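Local coordinates for methyl-coenzyme M reductase gamma subunit (PDB 7NKG), which forms part of a hexameric enzyme that carries factor 430 and coenzyme M and probably catalyses the methane-forming step of methanogenesis, at residues 92-97 and 213-218; 77-82 and 127-132. All blocks are in the same frame, centred on the assembly; numbering follows the deposited sequence.

Contact 1 of 2, residues 92-97 and 213-218; sequences MYNAPA and TTIYRV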
ATOM      1  N   MET C  92      21.520  -2.021 -38.567  1.00 16.27           N
ATOM      2  CA  MET C  92      21.469  -3.476 -38.634  1.00 16.53           C
ATOM      3  C   MET C  92      21.795  -3.999 -40.064  1.00 16.94           C
ATOM      4  O   MET C  92      21.983  -5.206 -40.228  1.00 16.66           O
ATOM      5  CB  MET C  92      20.109  -3.969 -38.144  1.00 16.96           C
ATOM      6  CG  MET C  92      19.981  -3.811 -36.635  1.00 18.75           C
ATOM      7  SD  MET C  92      18.415  -4.315 -35.960  1.00 18.77           S
ATOM      8  CE  MET C  92      18.459  -6.077 -36.257  1.00 16.70           C
ATOM      9  N   TYR C  93      21.940  -3.092 -41.065  1.00 16.88           N
ATOM     10  CA  TYR C  93      22.320  -3.458 -42.420  1.00 17.48           C
ATOM     11  C   TYR C  93      23.837  -3.496 -42.519  1.00 17.45           C
ATOM     12  O   TYR C  93      24.464  -2.731 -43.242  1.00 17.39           O
ATOM     13  CB  TYR C  93      21.664  -2.507 -43.431  1.00 17.55           C
ATOM     14  CG  TYR C  93      20.173  -2.752 -43.426  1.00 17.51           C
ATOM     15  CD1 TYR C  93      19.647  -3.942 -43.916  1.00 17.62           C
ATOM     16  CD2 TYR C  93      19.319  -1.917 -42.720  1.00 17.38           C
ATOM     17  CE1 TYR C  93      18.314  -4.272 -43.735  1.00 18.14           C
ATOM     18  CE2 TYR C  93      17.970  -2.214 -42.574  1.00 18.20           C
ATOM     19  CZ  TYR C  93      17.470  -3.391 -43.096  1.00 18.61           C
ATOM     20  OH  TYR C  93      16.153  -3.727 -42.936  1.00 19.38           O
ATOM     21  N   ASN C  94      24.402  -4.412 -41.746  1.00 17.53           N
ATOM     22  CA  ASN C  94      25.831  -4.712 -41.728  1.00 17.75           C
ATOM     23  C   ASN C  94      26.717  -3.547 -41.378  1.00 18.60           C
ATOM     24  O   ASN C  94      27.896  -3.530 -41.780  1.00 18.47           O
ATOM     25  CB  ASN C  94      26.267  -5.338 -43.041  1.00 18.17           C
ATOM     26  CG  ASN C  94      25.532  -6.599 -43.350  1.00 20.33           C
ATOM     27  OD1 ASN C  94      25.139  -7.336 -42.435  1.00 19.92           O
ATOM     28  ND2 ASN C  94      25.347  -6.892 -44.630  1.00 19.62           N
ATOM     29  N   ALA C  95      26.273  -2.643 -40.449  1.00 18.99           N
ATOM     30  CA  ALA C  95      27.234  -1.666 -39.882  1.00 19.23           C
ATOM     31  C   ALA C  95      28.326  -2.522 -39.177  1.00 18.95           C
ATOM     32  O   ALA C  95      27.977  -3.596 -38.647  1.00 18.49           O
ATOM     33  CB  ALA C  95      26.596  -0.783 -38.842  1.00 19.69           C
ATOM     34  N   PRO C  96      29.619  -2.203 -39.315  1.00 19.47           N
ATOM     35  CA  PRO C  96      30.639  -3.070 -38.698  1.00 19.87           C
ATOM     36  C   PRO C  96      30.371  -3.367 -37.218  1.00 19.60           C
ATOM     37  O   PRO C  96      30.506  -4.507 -36.754  1.00 19.61           O
ATOM     38  CB  PRO C  96      31.937  -2.304 -38.893  1.00 20.96           C
ATOM     39  CG  PRO C  96      31.679  -1.425 -40.040  1.00 21.28           C
ATOM     40  CD  PRO C  96      30.233  -1.040 -39.983  1.00 19.47           C
ATOM     41  N   ALA C  97      29.904  -2.334 -36.493  1.00 18.82           N
ATOM     42  CA  ALA C  97      29.664  -2.462 -35.075  1.00 18.67           C
ATOM     43  C   ALA C  97      28.295  -2.959 -34.713  1.00 18.19           C
ATOM     44  O   ALA C  97      27.312  -2.673 -35.401  1.00 18.45           O
ATOM     45  CB  ALA C  97      29.871  -1.116 -34.405  1.00 19.18           C
ATOM     46  N   THR C 213      31.396  -6.835 -40.729  1.00 17.99           N
ATOM     47  CA  THR C 213      30.375  -6.747 -39.695  1.00 17.61           C
ATOM     48  C   THR C 213      30.410  -7.826 -38.612  1.00 17.84           C
ATOM     49  O   THR C 213      30.727  -8.990 -38.877  1.00 18.41           O
ATOM     50  CB  THR C 213      28.960  -6.672 -40.299  1.00 18.09           C
ATOM     51  OG1 THR C 213      28.032  -6.333 -39.256  1.00 18.73           O
ATOM     52  CG2 THR C 213      28.536  -7.978 -40.996  1.00 18.86           C
ATOM     53  N   THR C 214      30.053  -7.394 -37.380  1.00 17.90           N
ATOM     54  CA  THR C 214      29.866  -8.252 -36.220  1.00 17.51           C
ATOM     55  C   THR C 214      28.372  -8.641 -36.082  1.00 17.70           C
ATOM     56  O   THR C 214      28.040  -9.249 -35.082  1.00 18.58           O
ATOM     57  CB  THR C 214      30.354  -7.534 -34.940  1.00 18.41           C
ATOM     58  OG1 THR C 214      29.571  -6.350 -34.727  1.00 19.14           O
ATOM     59  CG2 THR C 214      31.851  -7.210 -34.984  1.00 18.27           C
ATOM     60  N   ILE C 215      27.474  -8.307 -37.048  1.00 17.24           N
ATOM     61  CA  ILE C 215      26.070  -8.720 -36.956  1.00 16.70           C
ATOM     62  C   ILE C 215      25.855  -9.923 -37.876  1.00 17.87           C
ATOM     63  O   ILE C 215      26.400  -9.961 -38.984  1.00 18.02           O
ATOM     64  CB  ILE C 215      25.055  -7.575 -37.335  1.00 16.77           C
ATOM     65  CG1 ILE C 215      23.654  -7.871 -36.722  1.00 17.23           C
ATOM     66  CG2 ILE C 215      24.938  -7.359 -38.880  1.00 17.36           C
ATOM     67  CD1 ILE C 215      22.650  -6.729 -36.804  1.00 19.19           C
ATOM     68  N   TYR C 216      25.032 -10.871 -37.441  1.00 17.96           N
ATOM     69  CA  TYR C 216      24.651 -11.996 -38.295  1.00 18.14           C
ATOM     70  C   TYR C 216      23.417 -11.559 -39.095  1.00 18.57           C
ATOM     71  O   TYR C 216      22.589 -10.794 -38.596  1.00 18.78           O
ATOM     72  CB  TYR C 216      24.273 -13.232 -37.459  1.00 18.62           C
ATOM     73  CG  TYR C 216      25.449 -13.898 -36.774  1.00 19.09           C
ATOM     74  CD1 TYR C 216      26.318 -14.715 -37.481  1.00 20.39           C
ATOM     75  CD2 TYR C 216      25.664 -13.742 -35.414  1.00 19.85           C
ATOM     76  CE1 TYR C 216      27.365 -15.375 -36.850  1.00 21.09           C
ATOM     77  CE2 TYR C 216      26.728 -14.369 -34.776  1.00 20.62           C
ATOM     78  CZ  TYR C 216      27.584 -15.180 -35.501  1.00 21.47           C
ATOM     79  OH  TYR C 216      28.655 -15.782 -34.874  1.00 22.57           O
ATOM     80  N   ARG C 217      23.290 -12.050 -40.336  1.00 17.59           N
ATOM     81  CA  ARG C 217      22.109 -11.785 -41.166  1.00 17.86           C
ATOM     82  C   ARG C 217      21.895 -12.993 -42.061  1.00 18.36           C
ATOM     83  O   ARG C 217      22.865 -13.526 -42.618  1.00 18.34           O
ATOM     84  CB  ARG C 217      22.281 -10.528 -42.036  1.00 17.65           C
ATOM     85  CG  ARG C 217      21.886  -9.212 -41.357  1.00 17.39           C
ATOM     86  CD  ARG C 217      21.789  -8.039 -42.347  1.00 17.04           C
ATOM     87  NE  ARG C 217      20.738  -8.220 -43.353  1.00 18.09           N
ATOM     88  CZ  ARG C 217      19.449  -7.898 -43.205  1.00 18.75           C
ATOM     89  NH1 ARG C 217      19.006  -7.387 -42.060  1.00 18.04           N
ATOM     90  NH2 ARG C 217      18.591  -8.094 -44.200  1.00 18.54           N
ATOM     91  N   VAL C 218      20.643 -13.412 -42.225  1.00 18.09           N
ATOM     92  CA  VAL C 218      20.306 -14.580 -43.044  1.00 18.78           C
ATOM     93  C   VAL C 218      20.790 -14.413 -44.504  1.00 19.94           C
ATOM     94  O   VAL C 218      21.040 -15.418 -45.169  1.00 20.97           O
ATOM     95  CB  VAL C 218      18.779 -14.885 -42.991  1.00 19.83           C
ATOM     96  CG1 VAL C 218      17.984 -13.907 -43.857  1.00 20.64           C
ATOM     97  CG2 VAL C 218      18.485 -16.328 -43.394  1.00 20.66           C
TER
HETATM   98  O   HOH W   1      20.058  -7.143 -39.500  1.00 19.87           O
HETATM   99  O   HOH W   2      16.197  -6.598 -42.530  1.00 17.88           O
HETATM  100  O   HOH W   3      25.637  -9.966 -41.653  1.00 19.42           O
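T213 and T214 reach with their hydroxyls to the carbonyls of A95 and P96, joining an ST turn just past helix 206-212 to the loop between strand 83-90 and helix 99-109. T213 OG1 stands anti to its backbone N (chi1 -169°), donates to A95 O at 2.8 Å from above the carbonyl plane, and accepts from I215 N, which closes the ST turn. P96 O is gripped twice by T214, by OG1 at 2.9 Å and by N at 3.0 Å; the same hydroxyl also bonds T98. Further along, R217 and Y93 cross with ring and guanidinium planes 47° apart. Y93 CE1 comes within 3.6 Å of R217 NH1, while CD1 sits over the centre of the guanidinium face. The bend of R217 at chi3 (64°) turns the group toward the tyrosine, and D219 pairs with its NE. Two waters lie in the guanidinium plane at NH1, one leading to M92 O and the other to Y93 OH. Between the threonines and the arginine the packing is mixed, apolar side chains lying beside the N94 amide and the M92 carbonyl. I215 CD1 meets M92 CG at 4.0 Å, the two side chains roughly perpendicular, and M92 also packs on H159, a residue of the factor 430 pocket. The N94 amide stands steeply to the guanidinium plane, its OD1 near R217 CD and I215 CG2. This buried loop-to-loop packing is completed by the chain of another protein, which covers M92, Y93 and I215. A third water donates to both N94 OD1 and I215 O, at 2.8 Å each.

Contact 2 of 2, residues 77-82 and 127-132; sequences AAAGDR and RERDVE
D81 meets the first turn of helix 128-140 with its carboxylate, while R127, the N-cap residue of that helix, holds the D81 carbonyl from another direction. The contact joins the Schellman end of helix 75-79, where G80 has positive phi, to the start of the second helix. Its tight, buried part is formed by D81, R127 and the backbone bond from E128 N to R82 O, which is bent at the N-H (143°). R127 NH2 donates to D81 O at 2.9 Å, close to its own guanidinium plane; NE and NH1 bond the backbone of another protein's chain. Water 4 bridges two buried groups, R82 N and E128 OE1, while E128 OE2 pairs with R44. The side of A79, G80 and R129 is more open, all three being partly exposed. There R129 grips D81 side-on in a two-nitrogen salt bridge, planes only 28° apart: NE reaches OD2 at 2.8 Å and NH2 reaches OD1 at 2.9 Å, both from the syn side. The bend of R129 at chi3 (66°) brings this NE/NH2 edge alongside the carboxylate, and A79 CB lies against one guanidinium face, 3.4 Å from NH2. R129 N binds OD2 on its anti side. D81 thus serves R127 through its carbonyl and R129 through its carboxylate; three N-H donors from R129, two of the side chain and one of the backbone, would favour its ionised form and hold its plane.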
ATOM      1  N   ALA C  77      40.940  10.921 -14.584  1.00 23.89           N
ATOM      2  CA  ALA C  77      40.612  10.865 -13.158  1.00 24.98           C
ATOM      3  C   ALA C  77      41.627  11.686 -12.359  1.00 26.16           C
ATOM      4  O   ALA C  77      41.238  12.467 -11.496  1.00 26.99           O
ATOM      5  CB  ALA C  77      40.616   9.427 -12.680  1.00 24.95           C
ATOM      6  N   ALA C  78      42.919  11.567 -12.685  1.00 26.34           N
ATOM      7  CA  ALA C  78      43.960  12.323 -12.001  1.00 27.23           C
ATOM      8  C   ALA C  78      43.731  13.840 -12.127  1.00 28.20           C
ATOM      9  O   ALA C  78      43.964  14.567 -11.167  1.00 29.04           O
ATOM     10  CB  ALA C  78      45.318  11.952 -12.569  1.00 27.67           C
ATOM     11  N   ALA C  79      43.235  14.309 -13.288  1.00 27.36           N
ATOM     12  CA  ALA C  79      42.967  15.732 -13.522  1.00 27.67           C
ATOM     13  C   ALA C  79      41.605  16.213 -12.987  1.00 27.56           C
ATOM     14  O   ALA C  79      41.354  17.420 -12.983  1.00 29.08           O
ATOM     15  CB  ALA C  79      43.056  16.027 -15.004  1.00 27.80           C
ATOM     16  N   GLY C  80      40.728  15.296 -12.593  1.00 25.93           N
ATOM     17  CA  GLY C  80      39.413  15.654 -12.085  1.00 25.56           C
ATOM     18  C   GLY C  80      38.450  16.065 -13.177  1.00 24.62           C
ATOM     19  O   GLY C  80      37.515  16.818 -12.910  1.00 25.29           O
ATOM     20  N   ASP C  81      38.592  15.504 -14.406  1.00 23.68           N
ATOM     21  CA  ASP C  81      37.689  15.869 -15.507  1.00 22.95           C
ATOM     22  C   ASP C  81      36.258  15.536 -15.187  1.00 22.52           C
ATOM     23  O   ASP C  81      35.994  14.615 -14.408  1.00 21.82           O
ATOM     24  CB  ASP C  81      38.039  15.115 -16.796  1.00 23.17           C
ATOM     25  CG  ASP C  81      39.368  15.433 -17.440  1.00 26.37           C
ATOM     26  OD1 ASP C  81      40.030  16.387 -16.994  1.00 26.64           O
ATOM     27  OD2 ASP C  81      39.731  14.740 -18.406  1.00 26.87           O
ATOM     28  N   ARG C  82      35.325  16.225 -15.847  1.00 22.34           N
ATOM     29  CA  ARG C  82      33.917  15.889 -15.719  1.00 23.42           C
ATOM     30  C   ARG C  82      33.661  14.558 -16.455  1.00 22.85           C
ATOM     31  O   ARG C  82      34.409  14.200 -17.374  1.00 22.68           O
ATOM     32  CB  ARG C  82      33.050  16.988 -16.328  1.00 26.83           C
ATOM     33  CG  ARG C  82      33.231  18.332 -15.617  1.00 33.26           C
ATOM     34  CD  ARG C  82      32.161  19.353 -15.955  1.00 39.98           C
ATOM     35  NE  ARG C  82      31.552  19.942 -14.748  1.00 45.08           N
ATOM     36  CZ  ARG C  82      31.717  21.184 -14.278  1.00 48.39           C
ATOM     37  NH1 ARG C  82      31.092  21.571 -13.171  1.00 48.65           N
ATOM     38  NH2 ARG C  82      32.507  22.049 -14.909  1.00 48.84           N
ATOM     39  N   ARG C 127      35.776   9.823 -17.717  1.00 19.54           N
ATOM     40  CA  ARG C 127      36.405  11.138 -17.495  1.00 19.91           C
ATOM     41  C   ARG C 127      36.708  11.742 -18.886  1.00 20.17           C
ATOM     42  O   ARG C 127      37.119  10.998 -19.796  1.00 19.78           O
ATOM     43  CB  ARG C 127      37.677  10.960 -16.668  1.00 21.11           C
ATOM     44  CG  ARG C 127      37.414  10.483 -15.249  1.00 22.14           C
ATOM     45  CD  ARG C 127      36.969  11.587 -14.311  1.00 21.72           C
ATOM     46  NE  ARG C 127      36.902  11.101 -12.934  1.00 22.05           N
ATOM     47  CZ  ARG C 127      36.742  11.875 -11.865  1.00 22.83           C
ATOM     48  NH1 ARG C 127      36.715  11.340 -10.649  1.00 20.96           N
ATOM     49  NH2 ARG C 127      36.607  13.193 -12.001  1.00 21.85           N
ATOM     50  N   GLU C 128      36.323  12.999 -19.113  1.00 20.13           N
ATOM     51  CA  GLU C 128      36.328  13.575 -20.452  1.00 20.32           C
ATOM     52  C   GLU C 128      37.554  13.238 -21.347  1.00 20.97           C
ATOM     53  O   GLU C 128      37.339  12.711 -22.447  1.00 21.44           O
ATOM     54  CB  GLU C 128      36.123  15.081 -20.423  1.00 21.40           C
ATOM     55  CG  GLU C 128      35.823  15.625 -21.811  1.00 22.56           C
ATOM     56  CD  GLU C 128      35.481  17.095 -21.890  1.00 26.12           C
ATOM     57  OE1 GLU C 128      35.472  17.779 -20.839  1.00 26.62           O
ATOM     58  OE2 GLU C 128      35.201  17.558 -23.018  1.00 25.89           O
ATOM     59  N   ARG C 129      38.813  13.495 -20.901  1.00 21.27           N
ATOM     60  CA  ARG C 129      39.955  13.193 -21.784  1.00 22.08           C
ATOM     61  C   ARG C 129      40.041  11.697 -22.109  1.00 22.08           C
ATOM     62  O   ARG C 129      40.388  11.362 -23.238  1.00 22.80           O
ATOM     63  CB  ARG C 129      41.277  13.739 -21.264  1.00 23.29           C
ATOM     64  CG  ARG C 129      41.892  13.005 -20.095  1.00 25.44           C
ATOM     65  CD  ARG C 129      43.007  13.849 -19.491  1.00 27.18           C
ATOM     66  NE  ARG C 129      42.466  15.075 -18.902  1.00 29.13           N
ATOM     67  CZ  ARG C 129      43.148  16.192 -18.667  1.00 30.99           C
ATOM     68  NH1 ARG C 129      44.446  16.264 -18.953  1.00 30.65           N
ATOM     69  NH2 ARG C 129      42.537  17.255 -18.154  1.00 30.15           N
ATOM     70  N   ASP C 130      39.651  10.810 -21.162  1.00 21.07           N
ATOM     71  CA  ASP C 130      39.635   9.360 -21.403  1.00 20.68           C
ATOM     72  C   ASP C 130      38.568   9.017 -22.431  1.00 20.23           C
ATOM     73  O   ASP C 130      38.800   8.158 -23.288  1.00 19.96           O
ATOM     74  CB  ASP C 130      39.333   8.574 -20.124  1.00 21.17           C
ATOM     75  CG  ASP C 130      40.175   8.921 -18.923  1.00 25.25           C
ATOM     76  OD1 ASP C 130      41.315   9.426 -19.113  1.00 25.98           O
ATOM     77  OD2 ASP C 130      39.712   8.689 -17.802  1.00 26.78           O
ATOM     78  N   VAL C 131      37.384   9.650 -22.340  1.00 19.69           N
ATOM     79  CA  VAL C 131      36.309   9.362 -23.292  1.00 20.66           C
ATOM     80  C   VAL C 131      36.696   9.852 -24.706  1.00 21.16           C
ATOM     81  O   VAL C 131      36.216   9.277 -25.677  1.00 21.24           O
ATOM     82  CB  VAL C 131      34.890   9.859 -22.818  1.00 21.32           C
ATOM     83  CG1 VAL C 131      34.510  11.210 -23.426  1.00 22.06           C
ATOM     84  CG2 VAL C 131      33.810   8.827 -23.118  1.00 21.52           C
ATOM     85  N   GLU C 132      37.545  10.895 -24.829  1.00 21.04           N
ATOM     86  CA  GLU C 132      38.008  11.357 -26.137  1.00 21.28           C
ATOM     87  C   GLU C 132      39.008  10.361 -26.729  1.00 21.97           C
ATOM     88  O   GLU C 132      38.962  10.111 -27.933  1.00 22.45           O
ATOM     89  CB  GLU C 132      38.663  12.738 -26.050  1.00 22.31           C
ATOM     90  CG  GLU C 132      37.651  13.842 -25.801  1.00 24.08           C
ATOM     91  CD  GLU C 132      38.128  15.202 -26.237  1.00 28.77           C
ATOM     92  OE1 GLU C 132      39.359  15.424 -26.227  1.00 30.68           O
ATOM     93  OE2 GLU C 132      37.273  16.045 -26.593  1.00 29.66           O
TER
HETATM   94  O   HOH W   4      36.090  17.673 -18.223  1.00 32.03           O

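How the contacts relate
The two contacts lie on opposite sides of the centre of the chain, with centres 32 Å apart and nearest atoms about 15 Å apart, so they do not touch. Strand 83-90 connects them: segment 77-82 leads into it and segment 92-97 follows it, while strand 122-127, its antiparallel neighbour, runs into helix 128-140 of contact 2. Along the chain their segments alternate. Contact 1 approaches the cofactor through the M92 side chain, about 8 Å from a bound factor 430, whose pocket in this chain includes L118-R121, A154-H157 and H159. Contact 2 is tied to that pocket through strand 122-127, which follows R121. Both contacts also border chains of other proteins in the six-chain assembly.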